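Local structure of monomethylamine methyltransferase MtmB1 (Methanosarcina barkeri, 1NTH) at residues A[394-398]-A[399-403]; A[406-409]-A[410-413]. The protein transfers the methyl group of monomethylamine to the corrinoid cofactor of its partner protein MtmC, a step in methanogenesis from methylamine. All coordinates share one frame; numbering follows the deposited sequence. Where two conformers were deposited one is given.

Contact 1 of 2, residues A[394-398]-A[399-403]; sequences AGVEI and SEVNV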
loop_
_atom_site.group_PDB
_atom_site.type_symbol
_atom_site.label_atom_id
_atom_site.label_comp_id
_atom_site.label_asym_id
_atom_site.label_seq_id
_atom_site.Cartn_x
_atom_site.Cartn_y
_atom_site.Cartn_z
ATOM N N ALA A 394 28.284 27.960 -3.938
ATOM C CA ALA A 394 28.362 27.340 -2.620
ATOM C C ALA A 394 29.766 27.407 -2.020
ATOM O O ALA A 394 30.743 27.016 -2.655
ATOM C CB ALA A 394 27.894 25.885 -2.696
ATOM N N GLY A 395 29.855 27.919 -0.796
ATOM C CA GLY A 395 31.135 28.007 -0.118
ATOM C C GLY A 395 31.978 29.240 -0.393
ATOM O O GLY A 395 32.976 29.469 0.292
ATOM N N VAL A 396 31.597 30.037 -1.385
ATOM C CA VAL A 396 32.362 31.238 -1.711
ATOM C C VAL A 396 32.177 32.315 -0.642
ATOM O O VAL A 396 31.082 32.497 -0.109
ATOM C CB VAL A 396 31.945 31.807 -3.089
ATOM C CG1 VAL A 396 32.722 33.084 -3.389
ATOM C CG2 VAL A 396 32.208 30.771 -4.175
ATOM N N GLU A 397 33.262 33.017 -0.324
ATOM C CA GLU A 397 33.228 34.086 0.670
ATOM C C GLU A 397 32.193 35.132 0.271
ATOM O O GLU A 397 32.129 35.541 -0.886
ATOM C CB GLU A 397 34.607 34.741 0.782
ATOM C CG GLU A 397 35.654 33.880 1.476
ATOM C CD GLU A 397 37.038 34.496 1.437
ATOM O OE1 GLU A 397 37.143 35.734 1.591
ATOM O OE2 GLU A 397 38.023 33.742 1.262
ATOM N N ILE A 398 31.393 35.569 1.236
ATOM C CA ILE A 398 30.350 36.552 0.973
ATOM C C ILE A 398 30.870 37.867 0.393
ATOM O O ILE A 398 30.227 38.462 -0.472
ATOM C CB ILE A 398 29.537 36.836 2.255
ATOM C CG1 ILE A 398 28.850 35.548 2.720
ATOM C CG2 ILE A 398 28.507 37.932 1.999
ATOM C CD1 ILE A 398 27.991 34.871 1.652
ATOM N N SER A 399 32.027 38.325 0.860
ATOM C CA SER A 399 32.585 39.572 0.345
ATOM C C SER A 399 32.812 39.440 -1.158
ATOM O O SER A 399 32.543 40.367 -1.922
ATOM C CB SER A 399 33.909 39.902 1.046
ATOM O OG SER A 399 34.890 38.917 0.776
ATOM N N GLU A 400 33.301 38.278 -1.578
ATOM C CA GLU A 400 33.554 38.023 -2.992
ATOM C C GLU A 400 32.250 37.925 -3.779
ATOM O O GLU A 400 32.168 38.371 -4.923
ATOM C CB GLU A 400 34.369 36.739 -3.157
ATOM C CG GLU A 400 35.840 36.900 -2.803
ATOM C CD GLU A 400 36.589 35.582 -2.784
ATOM O OE1 GLU A 400 36.426 34.788 -3.736
ATOM O OE2 GLU A 400 37.348 35.345 -1.819
ATOM N N VAL A 401 31.230 37.338 -3.161
ATOM C CA VAL A 401 29.936 37.197 -3.813
ATOM C C VAL A 401 29.329 38.568 -4.101
ATOM O O VAL A 401 28.829 38.812 -5.200
ATOM C CB VAL A 401 28.956 36.381 -2.938
ATOM C CG1 VAL A 401 27.565 36.394 -3.558
ATOM C CG2 VAL A 401 29.459 34.948 -2.801
ATOM N N ASN A 402 29.375 39.463 -3.118
ATOM C CA ASN A 402 28.822 40.800 -3.306
ATOM C C ASN A 402 29.507 41.536 -4.453
ATOM O O ASN A 402 28.863 42.284 -5.191
ATOM C CB ASN A 402 28.928 41.614 -2.012
ATOM C CG ASN A 402 27.798 41.315 -1.045
ATOM O OD1 ASN A 402 26.625 41.340 -1.421
ATOM N ND2 ASN A 402 28.142 41.039 0.206
ATOM N N VAL A 403 30.809 41.318 -4.612
ATOM C CA VAL A 403 31.549 41.961 -5.693
ATOM C C VAL A 403 31.112 41.387 -7.038
ATOM O O VAL A 403 30.871 42.128 -7.990
ATOM C CB VAL A 403 33.071 41.762 -5.524
ATOM C CG1 VAL A 403 33.805 42.225 -6.778
ATOM C CG2 VAL A 403 33.559 42.544 -4.312
#
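V396 meets V401 through one methyl each: CG1 of V396 lies 3.8 Å from CG2 of V401, the two side chains crossing at a slant. In V396 the CG1 branch is anti to the backbone N (chi1 178°), which turns that methyl onto the first turn of the helix; there it also comes within 4.0 Å of E400 CB, the two side chains standing roughly perpendicular. V401 offers the methyl that flanks its own backbone N, and the same CG2 rests 3.3 Å from the carbonyl O of E397. E397 O accepts the amide of V401 (N to O 3.0 Å), the donor lying in the carbonyl plane. One residue further along, N402 N is hydrogen-bonded to I398 O with an N-H...O angle of 166°. On the flank of the same turn, CG2 of I398 lies 3.6 Å from ND2 of N402, whose OD1 accepts the amides of F51 and I52. E397 and E400 are each modelled in two conformers, so the approach of their carboxylates, with planes 62° apart in the given copy, is doubtful as evidence. V401 continues inward onto I354 and A358 of helix 343-359. With E397 at the N-cap, V396 just before it and V401 four residues beyond it, the apolar pair meets the definition of a hydrophobic staple at the N-terminus of helix 398-410.

Contact 2 of 2, residues A[406-409]-A[410-413]; sequences DKLV and SLYE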
loop_
_atom_site.group_PDB
_atom_site.type_symbol
_atom_site.label_atom_id
_atom_site.label_comp_id
_atom_site.label_asym_id
_atom_site.label_seq_id
_atom_site.Cartn_x
_atom_site.Cartn_y
_atom_site.Cartn_z
ATOM N N ASP A 406 27.573 42.639 -8.049
ATOM C CA ASP A 406 27.544 44.019 -8.516
ATOM C C ASP A 406 27.967 44.089 -9.980
ATOM O O ASP A 406 27.361 44.807 -10.776
ATOM C CB ASP A 406 28.466 44.892 -7.662
ATOM C CG ASP A 406 28.485 46.339 -8.121
ATOM O OD1 ASP A 406 27.398 46.946 -8.235
ATOM O OD2 ASP A 406 29.588 46.868 -8.371
ATOM N N LYS A 407 29.001 43.333 -10.337
ATOM C CA LYS A 407 29.491 43.320 -11.712
ATOM C C LYS A 407 28.522 42.626 -12.662
ATOM O O LYS A 407 28.309 43.080 -13.788
ATOM C CB LYS A 407 30.845 42.612 -11.792
ATOM C CG LYS A 407 31.968 43.292 -11.031
ATOM C CD LYS A 407 33.258 42.502 -11.176
ATOM C CE LYS A 407 34.398 43.146 -10.404
ATOM N NZ LYS A 407 35.653 42.347 -10.522
ATOM N N LEU A 408 27.942 41.520 -12.206
ATOM C CA LEU A 408 27.014 40.755 -13.029
ATOM C C LEU A 408 25.720 41.502 -13.313
ATOM O O LEU A 408 25.290 41.596 -14.463
ATOM C CB LEU A 408 26.702 39.412 -12.358
ATOM C CG LEU A 408 25.695 38.502 -13.068
ATOM C CD1 LEU A 408 26.118 38.258 -14.514
ATOM C CD2 LEU A 408 25.597 37.187 -12.308
ATOM N N VAL A 409 25.095 42.035 -12.270
ATOM C CA VAL A 409 23.846 42.757 -12.452
ATOM C C VAL A 409 24.051 43.958 -13.374
ATOM O O VAL A 409 23.153 44.331 -14.127
ATOM C CB VAL A 409 23.274 43.221 -11.095
ATOM C CG1 VAL A 409 22.009 44.046 -11.311
ATOM C CG2 VAL A 409 22.964 42.000 -10.224
ATOM N N SER A 410 25.242 44.548 -13.325
ATOM C CA SER A 410 25.555 45.697 -14.172
ATOM C C SER A 410 25.578 45.318 -15.649
ATOM O O SER A 410 25.418 46.173 -16.521
ATOM C CB SER A 410 26.909 46.296 -13.781
ATOM O OG SER A 410 26.842 46.927 -12.514
ATOM N N LEU A 411 25.771 44.033 -15.932
ATOM C CA LEU A 411 25.820 43.565 -17.311
ATOM C C LEU A 411 24.461 43.534 -18.007
ATOM O O LEU A 411 24.401 43.460 -19.233
ATOM C CB LEU A 411 26.449 42.169 -17.383
ATOM C CG LEU A 411 27.927 42.022 -17.010
ATOM C CD1 LEU A 411 28.344 40.567 -17.162
ATOM C CD2 LEU A 411 28.776 42.912 -17.904
ATOM N N TYR A 412 23.373 43.595 -17.244
ATOM C CA TYR A 412 22.051 43.549 -17.861
ATOM C C TYR A 412 21.013 44.538 -17.335
ATOM O O TYR A 412 19.981 44.741 -17.973
ATOM C CB TYR A 412 21.476 42.121 -17.759
ATOM C CG TYR A 412 21.209 41.628 -16.342
ATOM C CD1 TYR A 412 20.202 42.196 -15.560
ATOM C CD2 TYR A 412 21.965 40.594 -15.788
ATOM C CE1 TYR A 412 19.953 41.746 -14.259
ATOM C CE2 TYR A 412 21.725 40.136 -14.488
ATOM C CZ TYR A 412 20.718 40.716 -13.732
ATOM O OH TYR A 412 20.478 40.268 -12.450
ATOM N N GLU A 413 21.277 45.164 -16.193
ATOM C CA GLU A 413 20.296 46.075 -15.605
ATOM C C GLU A 413 19.933 47.323 -16.407
ATOM O O GLU A 413 19.023 48.059 -16.031
ATOM C CB GLU A 413 20.723 46.469 -14.186
ATOM C CG GLU A 413 21.863 47.462 -14.086
ATOM C CD GLU A 413 22.284 47.688 -12.644
ATOM O OE1 GLU A 413 21.413 47.592 -11.750
ATOM O OE2 GLU A 413 23.476 47.971 -12.400
#
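V409 and Y412 meet where helix 398-410 of this TIM-barrel protein runs out into the following loop, a helix C-terminus in which i to i-4 and i to i-3 backbone bonds are mixed. The hydrogen bonding shows the change. V409 O accepts two amides: E413 N at 2.9 Å, almost in line with the carbonyl (172° at the oxygen), and Y412 N, well above the carbonyl plane. L411 N likewise bonds to L408 O from above the plane, whereas its bond to K407 O is weak. D406 O is held twice by S410: the hydroxyl donates to it (OG to O 2.8 Å), and the backbone amide adds a weak bond. The aromatic contact follows from the Y412 torsion: with CG between the backbone N and the carbonyl carbon (chi1 64°), the ring folds back against the helix end. V409 CA stands 4.2 Å from the ring centroid and 22° from the normal, a CH-pi contact, and V409 O sits over the face. The ring's OH is bonded to N307 O. Apolar contact is looser, L408 CD1 and L411 CD1 being 4.2 Å apart on side chains set about perpendicular. Charged groups converge on R309, which forms salt bridges with both D406 and E413. Across V409, the E413 side chain runs at about a right angle, bringing OE1 to 3.6 Å from V409 CG1.

Contacts 1 and 2 lie at the two ends of helix 398-410: residues 394-403 cover its start and residues 406-413 its finish, with centres about 16 Å apart. The two do not touch beyond adjoining in sequence, but both pack on helix 343-359, where I354 meets V401 of contact 1 and L408 of contact 2. The end at contact 2 is further bordered by helices 309-325 and 438-454, the end at contact 1 by loop residues such as I52 and V118. Each centre is about 22 Å from the centre of the chain, consistent with a peripheral place on the TIM barrel, and no other subunit touches either contact.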